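Local atomic coordinates of SPOU RRNA methylase (Sulfolobus acidocaldarius, PDB entry 4CNG), a protein that transfers a methyl group from S-adenosyl-L-methionine to the 2'-hydroxyl of cytidine 32 in tRNA, working as a homodimer of SPOUT methyltransferase subunits. Residues R41-N45 and F46-E50; V135-R139 and E140-K144; L160-S163 and H164-I168. The protein carries 1 engineered substitution. All blocks are in the same frame, centred on the assembly; numbering follows the deposited sequence.

Contact 1 of 3, residues R41-N45 and F46-E50; sequences RLVKN and FLIDE
Phe46 folds back against Leu42 and Asn45, while Val43 meets Ile48 round a Schellman motif that ends helix 33-45 and turns the chain toward strand 50-54. The long bond of the motif, Ile48 N to Val43 O, measures 3.1 Å, with the donor in the carbonyl plane. The inner bond, from Leu47 N to Lys44 O, is weak. Between them Leu47 takes a positive phi of 50°, which reverses the backbone. The hydrophobic pair usual for this motif is present too, since Val43 CG1 lies 4.1 Å from Ile48 CB and the two side chains cross at about a right angle.

The Phe46 side chain can be followed outward. With CG opposite the carbonyl carbon (chi1 -67°), the ring is brought alongside Leu42. CB sits against Leu42 O, the same oxygen that accepts the bond from Phe46 N, and Phe46 CG is 3.5 Å from Asn45 C. The ring then divides: CD1 lies beside Asn45 O, whereas Phe46 CD2 looks to Leu42 O at 3.7 Å. At the next carbon out, Phe46 CE2 meets Leu42 CD2 at 3.9 Å, the two side chains running side by side in the same direction. Asn45 CB covers one face in a CH-pi contact, 4.3 Å from the centroid of the Phe46 ring.

The Asn45 amide leads off to the second subunit, where ND2 bonds to Tyr157 O and Val159 O, and Pro152 of that subunit packs on Phe46. Within the chain, Leu170 of helix 162-175 touches Leu42, Phe46 and Ile48. Across the turn, a water donates to Ile48 O at 2.7 Å and, weakly, to Val43 O.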
loop_
_atom_site.group_PDB
_atom_site.type_symbol
_atom_site.label_atom_id
_atom_site.label_comp_id
_atom_site.label_asym_id
_atom_site.label_seq_id
_atom_site.Cartn_x
_atom_site.Cartn_y
_atom_site.Cartn_z
ATOM N N ARG A 41 7.509 -0.651 -8.975
ATOM C CA ARG A 41 8.289 0.143 -8.010
ATOM C C ARG A 41 8.450 -0.602 -6.697
ATOM O O ARG A 41 9.552 -0.692 -6.147
ATOM C CB ARG A 41 7.612 1.489 -7.812
ATOM C CG ARG A 41 8.443 2.439 -6.971
ATOM C CD ARG A 41 7.805 3.801 -6.843
ATOM N NE ARG A 41 8.616 4.669 -6.000
ATOM C CZ ARG A 41 8.484 5.977 -5.948
ATOM N NH1 ARG A 41 7.520 6.601 -6.612
ATOM N NH2 ARG A 41 9.266 6.644 -5.127
ATOM N N LEU A 42 7.358 -1.172 -6.186
ATOM C CA LEU A 42 7.380 -1.922 -4.933
ATOM C C LEU A 42 8.299 -3.135 -5.010
ATOM O O LEU A 42 8.916 -3.504 -4.018
ATOM C CB LEU A 42 5.968 -2.324 -4.537
ATOM C CG LEU A 42 5.086 -1.187 -4.056
ATOM C CD1 LEU A 42 3.637 -1.596 -4.128
ATOM C CD2 LEU A 42 5.496 -0.705 -2.657
ATOM N N VAL A 43 8.347 -3.803 -6.173
ATOM C CA VAL A 43 9.246 -4.924 -6.370
ATOM C C VAL A 43 10.688 -4.536 -6.064
ATOM O O VAL A 43 11.438 -5.301 -5.458
ATOM C CB VAL A 43 9.068 -5.499 -7.787
ATOM C CG1 VAL A 43 10.215 -6.409 -8.219
ATOM C CG2 VAL A 43 7.750 -6.272 -7.853
ATOM N N LYS A 44 11.089 -3.358 -6.522
ATOM C CA LYS A 44 12.410 -2.844 -6.200
ATOM C C LYS A 44 12.522 -2.335 -4.752
ATOM O O LYS A 44 13.514 -2.602 -4.088
ATOM C CB LYS A 44 12.769 -1.748 -7.183
ATOM C CG LYS A 44 14.223 -1.300 -7.075
ATOM C CD LYS A 44 14.677 -0.335 -8.167
ATOM C CE LYS A 44 16.108 0.159 -7.925
ATOM N NZ LYS A 44 16.360 1.511 -8.486
ATOM N N ASN A 45 11.518 -1.626 -4.259
ATOM C CA ASN A 45 11.536 -1.153 -2.865
ATOM C C ASN A 45 11.723 -2.289 -1.848
ATOM O O ASN A 45 12.314 -2.078 -0.789
ATOM C CB ASN A 45 10.207 -0.457 -2.492
ATOM C CG ASN A 45 9.952 0.891 -3.136
ATOM O OD1 ASN A 45 8.810 1.152 -3.530
ATOM N ND2 ASN A 45 10.956 1.749 -3.217
ATOM N N PHE A 46 11.181 -3.475 -2.153
ATOM C CA PHE A 46 11.155 -4.568 -1.204
ATOM C C PHE A 46 11.874 -5.823 -1.707
ATOM O O PHE A 46 11.770 -6.873 -1.093
ATOM C CB PHE A 46 9.717 -4.844 -0.756
ATOM C CG PHE A 46 9.139 -3.707 0.064
ATOM C CD1 PHE A 46 9.684 -3.384 1.305
ATOM C CD2 PHE A 46 8.091 -2.959 -0.402
ATOM C CE1 PHE A 46 9.192 -2.319 2.055
ATOM C CE2 PHE A 46 7.557 -1.930 0.356
ATOM C CZ PHE A 46 8.091 -1.621 1.581
ATOM N N LEU A 47 12.689 -5.672 -2.749
ATOM C CA LEU A 47 13.589 -6.720 -3.220
ATOM C C LEU A 47 12.882 -8.058 -3.402
ATOM O O LEU A 47 13.372 -9.100 -3.014
ATOM C CB LEU A 47 14.811 -6.873 -2.299
ATOM C CG LEU A 47 15.795 -5.701 -2.374
ATOM C CD1 LEU A 47 16.877 -5.895 -1.329
ATOM C CD2 LEU A 47 16.402 -5.602 -3.769
ATOM N N ILE A 48 11.803 -8.048 -4.165
ATOM C CA ILE A 48 11.117 -9.276 -4.535
ATOM C C ILE A 48 11.971 -10.021 -5.560
ATOM O O ILE A 48 12.546 -9.415 -6.464
ATOM C CB ILE A 48 9.724 -8.929 -5.081
ATOM C CG1 ILE A 48 8.808 -8.504 -3.934
ATOM C CG2 ILE A 48 9.143 -10.038 -5.922
ATOM C CD1 ILE A 48 8.534 -9.609 -2.938
ATOM N N ASP A 49 12.052 -11.338 -5.425
ATOM C CA ASP A 49 12.954 -12.136 -6.237
ATOM C C ASP A 49 12.472 -12.351 -7.688
ATOM O O ASP A 49 13.275 -12.348 -8.603
ATOM C CB ASP A 49 13.170 -13.481 -5.560
ATOM C CG ASP A 49 13.720 -13.320 -4.153
ATOM O OD1 ASP A 49 14.907 -12.986 -4.050
ATOM O OD2 ASP A 49 12.966 -13.501 -3.166
ATOM N N GLU A 50 11.187 -12.605 -7.876
ATOM C CA GLU A 50 10.596 -12.939 -9.185
ATOM C C GLU A 50 9.266 -12.217 -9.282
ATOM O O GLU A 50 8.566 -12.057 -8.286
ATOM C CB GLU A 50 10.375 -14.455 -9.270
ATOM C CG GLU A 50 11.655 -15.255 -9.246
ATOM C CD GLU A 50 11.449 -16.754 -9.370
ATOM O OE1 GLU A 50 10.309 -17.244 -9.281
ATOM O OE2 GLU A 50 12.475 -17.466 -9.456
HETATM O O HOH W 1 14.075 -7.158 -6.606
#

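Contact 2 of 3, residues V135-R139 and E140-K144; sequences VGLTR and EEIAK. With SAH (S-adenosyl-L-homocysteine), chain D; SAH (S-adenosyl-L-homocysteine), chain C.
Thr138 and Glu141 form a capping box at the start of helix 139-143, each side chain accepting from the other residue's backbone nitrogen. Glu141 N reaches Thr138 OG1 at 3.0 Å, and Thr138 N reaches Glu141 OE1 at 2.8 Å in a nearly straight bond. The torsions set this up. Thr138 places OG1 between its own N and carbonyl carbon (chi1 67°), directed at the first turn, and leaves CG2 beside the Glu141 carboxylate. Glu141 swings CG away from its carbonyl carbon (chi1 -72°) and runs extended from there, so that the chain passes OG1 and brings OE1 to the threonine amide, whose N-H meets it from above the carboxylate plane. Glu141 OE1 also has Leu137 CD2 3.5 Å away and a salt bridge to Arg132 NH1, the arginine that also binds Gly136 O.

Ile142 also packs on Leu137, its CG1 4.1 Å from Leu137 CB. Arg139 bends at chi2 (64°), which turns the guanidinium forward along the first turn, toward Ala143: Arg139 NH1 lies 3.8 Å from Ala143 CB, and Ala143 N is at the edge of the group, in its plane. Arg139 CD meanwhile rests against the sulfur SD of the S-adenosyl-L-homocysteine of chain D.

Leading into the cap, the backbone of Val135-Leu137 holds the amino-acid end of that ligand. Its N donates to Val135 O and Leu137 O, the latter at 2.8 Å, and its O accepts from Leu137 N. Gly136 CA also comes within 3.3 Å of OXT of the chain C ligand, leaving no room for a side chain there. Since Glu141 OE1 is shared by an amide and an arginine, its negative charge is likely to be well compensated, and the capping box would tie the ligand-binding loop to the helix through it.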
loop_
_atom_site.group_PDB
_atom_site.type_symbol
_atom_site.label_atom_id
_atom_site.label_comp_id
_atom_site.label_asym_id
_atom_site.label_seq_id
_atom_site.Cartn_x
_atom_site.Cartn_y
_atom_site.Cartn_z
ATOM N N VAL A 135 -12.570 -7.731 -10.660
ATOM C CA VAL A 135 -13.266 -8.927 -10.174
ATOM C C VAL A 135 -12.380 -9.850 -9.337
ATOM O O VAL A 135 -12.785 -10.963 -9.018
ATOM C CB VAL A 135 -13.912 -9.730 -11.324
ATOM C CG1 VAL A 135 -14.996 -8.918 -12.017
ATOM C CG2 VAL A 135 -12.863 -10.203 -12.315
ATOM N N GLY A 136 -11.175 -9.429 -8.979
ATOM C CA GLY A 136 -10.327 -10.238 -8.117
ATOM C C GLY A 136 -9.853 -11.508 -8.798
ATOM O O GLY A 136 -9.488 -11.505 -9.966
ATOM N N LEU A 137 -9.783 -12.583 -8.030
ATOM C CA LEU A 137 -9.355 -13.903 -8.471
ATOM C C LEU A 137 -10.609 -14.746 -8.658
ATOM O O LEU A 137 -11.590 -14.584 -7.946
ATOM C CB LEU A 137 -8.423 -14.556 -7.466
ATOM C CG LEU A 137 -7.036 -13.953 -7.315
ATOM C CD1 LEU A 137 -6.320 -14.588 -6.151
ATOM C CD2 LEU A 137 -6.220 -14.062 -8.583
ATOM N N THR A 138 -10.567 -15.673 -9.597
ATOM C CA THR A 138 -11.713 -16.560 -9.761
ATOM C C THR A 138 -11.701 -17.644 -8.674
ATOM O O THR A 138 -10.681 -17.953 -8.073
ATOM C CB THR A 138 -11.725 -17.232 -11.139
ATOM O OG1 THR A 138 -10.621 -18.124 -11.205
ATOM C CG2 THR A 138 -11.644 -16.206 -12.255
ATOM N N ARG A 139 -12.883 -18.304 -8.615
ATOM C CA ARG A 139 -12.967 -19.343 -7.616
ATOM C C ARG A 139 -11.984 -20.457 -7.909
ATOM O O ARG A 139 -11.359 -20.985 -7.009
ATOM C CB ARG A 139 -14.387 -19.878 -7.543
ATOM C CG ARG A 139 -14.591 -21.028 -6.575
ATOM C CD ARG A 139 -14.322 -20.581 -5.143
ATOM N NE ARG A 139 -14.507 -21.661 -4.176
ATOM C CZ ARG A 139 -13.570 -22.547 -3.843
ATOM N NH1 ARG A 139 -12.367 -22.492 -4.401
ATOM N NH2 ARG A 139 -13.843 -23.497 -2.958
ATOM N N GLU A 140 -11.777 -20.750 -9.216
ATOM C CA GLU A 140 -10.838 -21.804 -9.610
ATOM C C GLU A 140 -9.361 -21.399 -9.388
ATOM O O GLU A 140 -8.543 -22.247 -9.012
ATOM C CB GLU A 140 -11.043 -22.223 -11.048
ATOM C CG GLU A 140 -10.125 -23.330 -11.490
ATOM C CD GLU A 140 -10.306 -24.646 -10.781
ATOM O OE1 GLU A 140 -11.332 -24.855 -10.064
ATOM O OE2 GLU A 140 -9.426 -25.514 -11.011
ATOM N N GLU A 141 -8.995 -20.131 -9.588
ATOM C CA GLU A 141 -7.659 -19.666 -9.259
ATOM C C GLU A 141 -7.387 -19.881 -7.772
ATOM O O GLU A 141 -6.275 -20.269 -7.371
ATOM C CB GLU A 141 -7.514 -18.208 -9.686
ATOM C CG GLU A 141 -7.424 -18.043 -11.200
ATOM C CD GLU A 141 -7.608 -16.637 -11.743
ATOM O OE1 GLU A 141 -8.104 -15.727 -11.027
ATOM O OE2 GLU A 141 -7.388 -16.489 -12.975
ATOM N N ILE A 142 -8.378 -19.602 -6.917
ATOM C CA ILE A 142 -8.239 -19.823 -5.502
ATOM C C ILE A 142 -8.170 -21.301 -5.187
ATOM O O ILE A 142 -7.395 -21.717 -4.337
ATOM C CB ILE A 142 -9.346 -19.092 -4.696
ATOM C CG1 ILE A 142 -9.214 -17.567 -4.858
ATOM C CG2 ILE A 142 -9.350 -19.503 -3.245
ATOM C CD1 ILE A 142 -10.387 -16.766 -4.365
ATOM N N ALA A 143 -8.918 -22.148 -5.916
ATOM C CA ALA A 143 -8.838 -23.592 -5.739
ATOM C C ALA A 143 -7.465 -24.153 -6.038
ATOM O O ALA A 143 -7.061 -25.112 -5.384
ATOM C CB ALA A 143 -9.877 -24.313 -6.598
ATOM N N LYS A 144 -6.746 -23.533 -6.972
ATOM C CA LYS A 144 -5.403 -23.924 -7.365
ATOM C C LYS A 144 -4.341 -23.403 -6.415
ATOM O O LYS A 144 -3.168 -23.700 -6.588
ATOM C CB LYS A 144 -5.122 -23.418 -8.770
ATOM C CG LYS A 144 -5.827 -24.204 -9.852
ATOM C CD LYS A 144 -5.664 -23.516 -11.194
ATOM C CE LYS A 144 -6.253 -24.342 -12.329
ATOM N NZ LYS A 144 -6.076 -23.623 -13.627
HETATM N N SAH D . -13.416 -12.690 -6.984
HETATM C CA SAH D . -13.526 -12.897 -5.506
HETATM C CB SAH D . -13.575 -14.395 -5.209
HETATM C CG SAH D . -14.704 -15.170 -5.849
HETATM S SD SAH D . -14.575 -16.810 -5.246
HETATM C C SAH D . -12.321 -12.396 -4.800
HETATM O O SAH D . -11.257 -12.481 -5.429
HETATM O OXT SAH D . -12.387 -12.065 -3.617
HETATM C "C5'" SAH D . -14.851 -16.533 -3.547
HETATM C "C4'" SAH D . -15.747 -17.633 -2.995
HETATM O "O4'" SAH D . -15.787 -17.572 -1.574
HETATM C "C3'" SAH D . -17.191 -17.508 -3.464
HETATM O "O3'" SAH D . -17.436 -18.345 -4.587
HETATM C "C2'" SAH D . -18.040 -17.914 -2.271
HETATM O "O2'" SAH D . -18.787 -19.121 -2.503
HETATM C "C1'" SAH D . -17.029 -18.135 -1.150
HETATM N N9 SAH D . -17.392 -17.417 0.074
HETATM C C8 SAH D . -17.150 -17.883 1.309
HETATM N N7 SAH D . -17.409 -16.923 2.224
HETATM C C5 SAH D . -17.760 -15.809 1.555
HETATM C C6 SAH D . -18.165 -14.446 1.936
HETATM N N6 SAH D . -18.222 -14.101 3.247
HETATM N N1 SAH D . -18.456 -13.573 0.935
HETATM C C2 SAH D . -18.375 -13.927 -0.369
HETATM N N3 SAH D . -18.007 -15.155 -0.792
HETATM C C4 SAH D . -17.665 -16.108 0.118
HETATM N N SAH C . -14.365 -6.518 -6.526
HETATM C CA SAH C . -13.106 -7.309 -6.504
HETATM C CB SAH C . -12.049 -6.470 -5.804
HETATM C CG SAH C . -10.609 -6.890 -6.148
HETATM S SD SAH C . -9.405 -5.853 -5.328
HETATM C C SAH C . -13.383 -8.613 -5.815
HETATM O O SAH C . -14.460 -8.812 -5.251
HETATM O OXT SAH C . -12.628 -9.559 -5.918
HETATM C "C5'" SAH C . -7.969 -6.334 -6.288
HETATM C "C4'" SAH C . -7.001 -7.293 -5.607
HETATM O "O4'" SAH C . -6.417 -6.638 -4.469
HETATM C "C3'" SAH C . -7.596 -8.534 -5.043
HETATM O "O3'" SAH C . -7.800 -9.496 -6.091
HETATM C "C2'" SAH C . -6.586 -8.960 -4.016
HETATM O "O2'" SAH C . -5.464 -9.559 -4.653
HETATM C "C1'" SAH C . -6.163 -7.604 -3.438
HETATM N N9 SAH C . -6.941 -7.183 -2.233
HETATM C C8 SAH C . -7.652 -6.031 -2.081
HETATM N N7 SAH C . -8.034 -5.898 -0.781
HETATM C C5 SAH C . -7.520 -6.963 -0.119
HETATM C C6 SAH C . -7.481 -7.362 1.231
HETATM N N6 SAH C . -8.097 -6.663 2.206
HETATM N N1 SAH C . -6.846 -8.467 1.541
HETATM C C2 SAH C . -6.214 -9.161 0.581
HETATM N N3 SAH C . -6.154 -8.863 -0.709
HETATM C C4 SAH C . -6.780 -7.756 -1.042
#

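Contact 3 of 3, residues L160-S163 and H164-I168; sequences LNLS and HAVGI. With SAH (S-adenosyl-L-homocysteine), chain C.
Asn161 and His164 meet through a side-chain bond at the beginning of helix 162-175, where the start of the helix still lines the cofactor pocket of the SPOUT fold. Asn161 is the N-cap residue. Its CG points opposite its backbone N (chi1 173°), taking the amide over to the histidine, where Asn161 ND2 donates to His164 ND1 at 2.8 Å. The approach lies in the imidazole plane, although amide and ring are turned 64° apart. The backbone of the same residue joins in: Asn161 O accepts a bond from Ala165 N at 3.0 Å and a weak one from His164 N.

This polar side is the tight part, and it is closed by the dimer rather than by solvent: His164 NE2 bonds to Ser163 OG of the second subunit, the two His164 rings stack, and Ser163 OG returns the bond to His164 of that subunit. Within the chain, Asn35 OD1 bonds to both Asn161 ND2 and Ser163 OG. Replacing His164 with an alanine would probably leave Asn161 ND2 without its ring acceptor, Ser163 of the second subunit without its imidazole partner, and a gap where the rings stack.

The apolar side is looser, and its side chains meet only through apolar contacts. Leu160 CD1 lies 4.1 Å from both Ala165 CB and Ile168 CD1, and Leu162 CD1 is 4.2 Å from Val166 CG2. This side is buried too: the chain C S-adenosyl-L-homocysteine lies against Leu160, Leu162 and Ala165, and Val166 packs on Phe130 of strand 125-130. Leu160 N donates to adenine N7 at 3.0 Å, and Ala165 CB faces C1' of the ribose at 3.8 Å. The ring nitrogens of His164 thus have one partner in each subunit, which implies that the helix start bordering the cofactor is fixed in place partly by polar bonds across the dimer interface.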
loop_
_atom_site.group_PDB
_atom_site.type_symbol
_atom_site.label_atom_id
_atom_site.label_comp_id
_atom_site.label_asym_id
_atom_site.label_seq_id
_atom_site.Cartn_x
_atom_site.Cartn_y
_atom_site.Cartn_z
ATOM N N LEU A 160 -8.969 -3.059 -0.698
ATOM C CA LEU A 160 -7.838 -2.195 -0.995
ATOM C C LEU A 160 -7.631 -2.097 -2.499
ATOM O O LEU A 160 -7.872 -3.071 -3.232
ATOM C CB LEU A 160 -6.550 -2.715 -0.363
ATOM C CG LEU A 160 -6.596 -3.035 1.129
ATOM C CD1 LEU A 160 -5.424 -3.832 1.615
ATOM C CD2 LEU A 160 -6.705 -1.782 1.954
ATOM N N ASN A 161 -7.169 -0.963 -2.983
ATOM C CA ASN A 161 -6.616 -0.905 -4.315
ATOM C C ASN A 161 -5.481 -1.930 -4.438
ATOM O O ASN A 161 -4.664 -2.106 -3.560
ATOM C CB ASN A 161 -6.140 0.489 -4.634
ATOM C CG ASN A 161 -5.419 0.537 -5.936
ATOM O OD1 ASN A 161 -6.022 0.446 -7.045
ATOM N ND2 ASN A 161 -4.112 0.509 -5.827
ATOM N N LEU A 162 -5.447 -2.605 -5.603
ATOM C CA LEU A 162 -4.503 -3.678 -5.878
ATOM C C LEU A 162 -3.064 -3.376 -5.463
ATOM O O LEU A 162 -2.448 -4.157 -4.761
ATOM C CB LEU A 162 -4.561 -3.982 -7.372
ATOM C CG LEU A 162 -3.469 -4.900 -7.930
ATOM C CD1 LEU A 162 -3.440 -6.248 -7.278
ATOM C CD2 LEU A 162 -3.614 -4.990 -9.440
ATOM N N SER A 163 -2.512 -2.255 -5.925
ATOM C CA SER A 163 -1.126 -1.999 -5.632
ATOM C C SER A 163 -0.848 -1.706 -4.164
ATOM O O SER A 163 0.265 -1.932 -3.676
ATOM C CB SER A 163 -0.557 -0.897 -6.503
ATOM O OG SER A 163 -1.119 0.342 -6.248
ATOM N N HIS A 164 -1.842 -1.186 -3.459
ATOM C CA HIS A 164 -1.724 -0.958 -2.011
ATOM C C HIS A 164 -1.767 -2.240 -1.219
ATOM O O HIS A 164 -1.018 -2.380 -0.257
ATOM C CB HIS A 164 -2.745 0.096 -1.565
ATOM C CG HIS A 164 -2.522 1.419 -2.234
ATOM N ND1 HIS A 164 -2.945 1.672 -3.526
ATOM C CD2 HIS A 164 -1.782 2.492 -1.860
ATOM C CE1 HIS A 164 -2.489 2.855 -3.901
ATOM N NE2 HIS A 164 -1.805 3.392 -2.899
ATOM N N ALA A 165 -2.602 -3.209 -1.664
ATOM C CA ALA A 165 -2.555 -4.527 -1.103
ATOM C C ALA A 165 -1.174 -5.175 -1.295
ATOM O O ALA A 165 -0.599 -5.763 -0.363
ATOM C CB ALA A 165 -3.641 -5.396 -1.695
ATOM N N VAL A 166 -0.638 -5.046 -2.503
ATOM C CA VAL A 166 0.685 -5.603 -2.789
ATOM C C VAL A 166 1.714 -4.928 -1.841
ATOM O O VAL A 166 2.540 -5.594 -1.245
ATOM C CB VAL A 166 1.059 -5.372 -4.232
ATOM C CG1 VAL A 166 2.523 -5.695 -4.460
ATOM C CG2 VAL A 166 0.191 -6.235 -5.151
ATOM N N GLY A 167 1.674 -3.596 -1.712
ATOM C CA GLY A 167 2.664 -2.905 -0.878
ATOM C C GLY A 167 2.619 -3.351 0.571
ATOM O O GLY A 167 3.653 -3.525 1.194
ATOM N N ILE A 168 1.425 -3.555 1.117
ATOM C CA ILE A 168 1.287 -3.995 2.496
ATOM C C ILE A 168 1.888 -5.381 2.666
ATOM O O ILE A 168 2.571 -5.647 3.635
ATOM C CB ILE A 168 -0.181 -3.909 2.949
ATOM C CG1 ILE A 168 -0.548 -2.446 3.158
ATOM C CG2 ILE A 168 -0.428 -4.786 4.164
ATOM C CD1 ILE A 168 -2.012 -2.155 3.184
HETATM N N SAH C . -14.365 -6.518 -6.526
HETATM C CA SAH C . -13.106 -7.309 -6.504
HETATM C CB SAH C . -12.049 -6.470 -5.804
HETATM C CG SAH C . -10.609 -6.890 -6.148
HETATM S SD SAH C . -9.405 -5.853 -5.328
HETATM C C SAH C . -13.383 -8.613 -5.815
HETATM O O SAH C . -14.460 -8.812 -5.251
HETATM O OXT SAH C . -12.628 -9.559 -5.918
HETATM C "C5'" SAH C . -7.969 -6.334 -6.288
HETATM C "C4'" SAH C . -7.001 -7.293 -5.607
HETATM O "O4'" SAH C . -6.417 -6.638 -4.469
HETATM C "C3'" SAH C . -7.596 -8.534 -5.043
HETATM O "O3'" SAH C . -7.800 -9.496 -6.091
HETATM C "C2'" SAH C . -6.586 -8.960 -4.016
HETATM O "O2'" SAH C . -5.464 -9.559 -4.653
HETATM C "C1'" SAH C . -6.163 -7.604 -3.438
HETATM N N9 SAH C . -6.941 -7.183 -2.233
HETATM C C8 SAH C . -7.652 -6.031 -2.081
HETATM N N7 SAH C . -8.034 -5.898 -0.781
HETATM C C5 SAH C . -7.520 -6.963 -0.119
HETATM C C6 SAH C . -7.481 -7.362 1.231
HETATM N N6 SAH C . -8.097 -6.663 2.206
HETATM N N1 SAH C . -6.846 -8.467 1.541
HETATM C C2 SAH C . -6.214 -9.161 0.581
HETATM N N3 SAH C . -6.154 -8.863 -0.709
HETATM C C4 SAH C . -6.780 -7.756 -1.042
#

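How the contacts relate
Contacts 1 and 3 are direct neighbours, their centres 14 Å apart: Leu42 CD1 packs 3.4 Å from Ser163 O and 3.6 Å from Gly167 CA, joining helix 33-45 to helix 162-175. Both also reach the second subunit, so together they make up part of the dimer interface. Contact 2 stands apart, its centre 24 Å from that of contact 1 and on the opposite side of the chain's centre. It does not touch contact 3, the nearest atoms being about 8 Å apart, but the chain C S-adenosyl-L-homocysteine spans the gap, with its carboxylate end at 135-139 and its adenosine at 160-168. The Leu42 side chain is about 11 Å from a bound ligand.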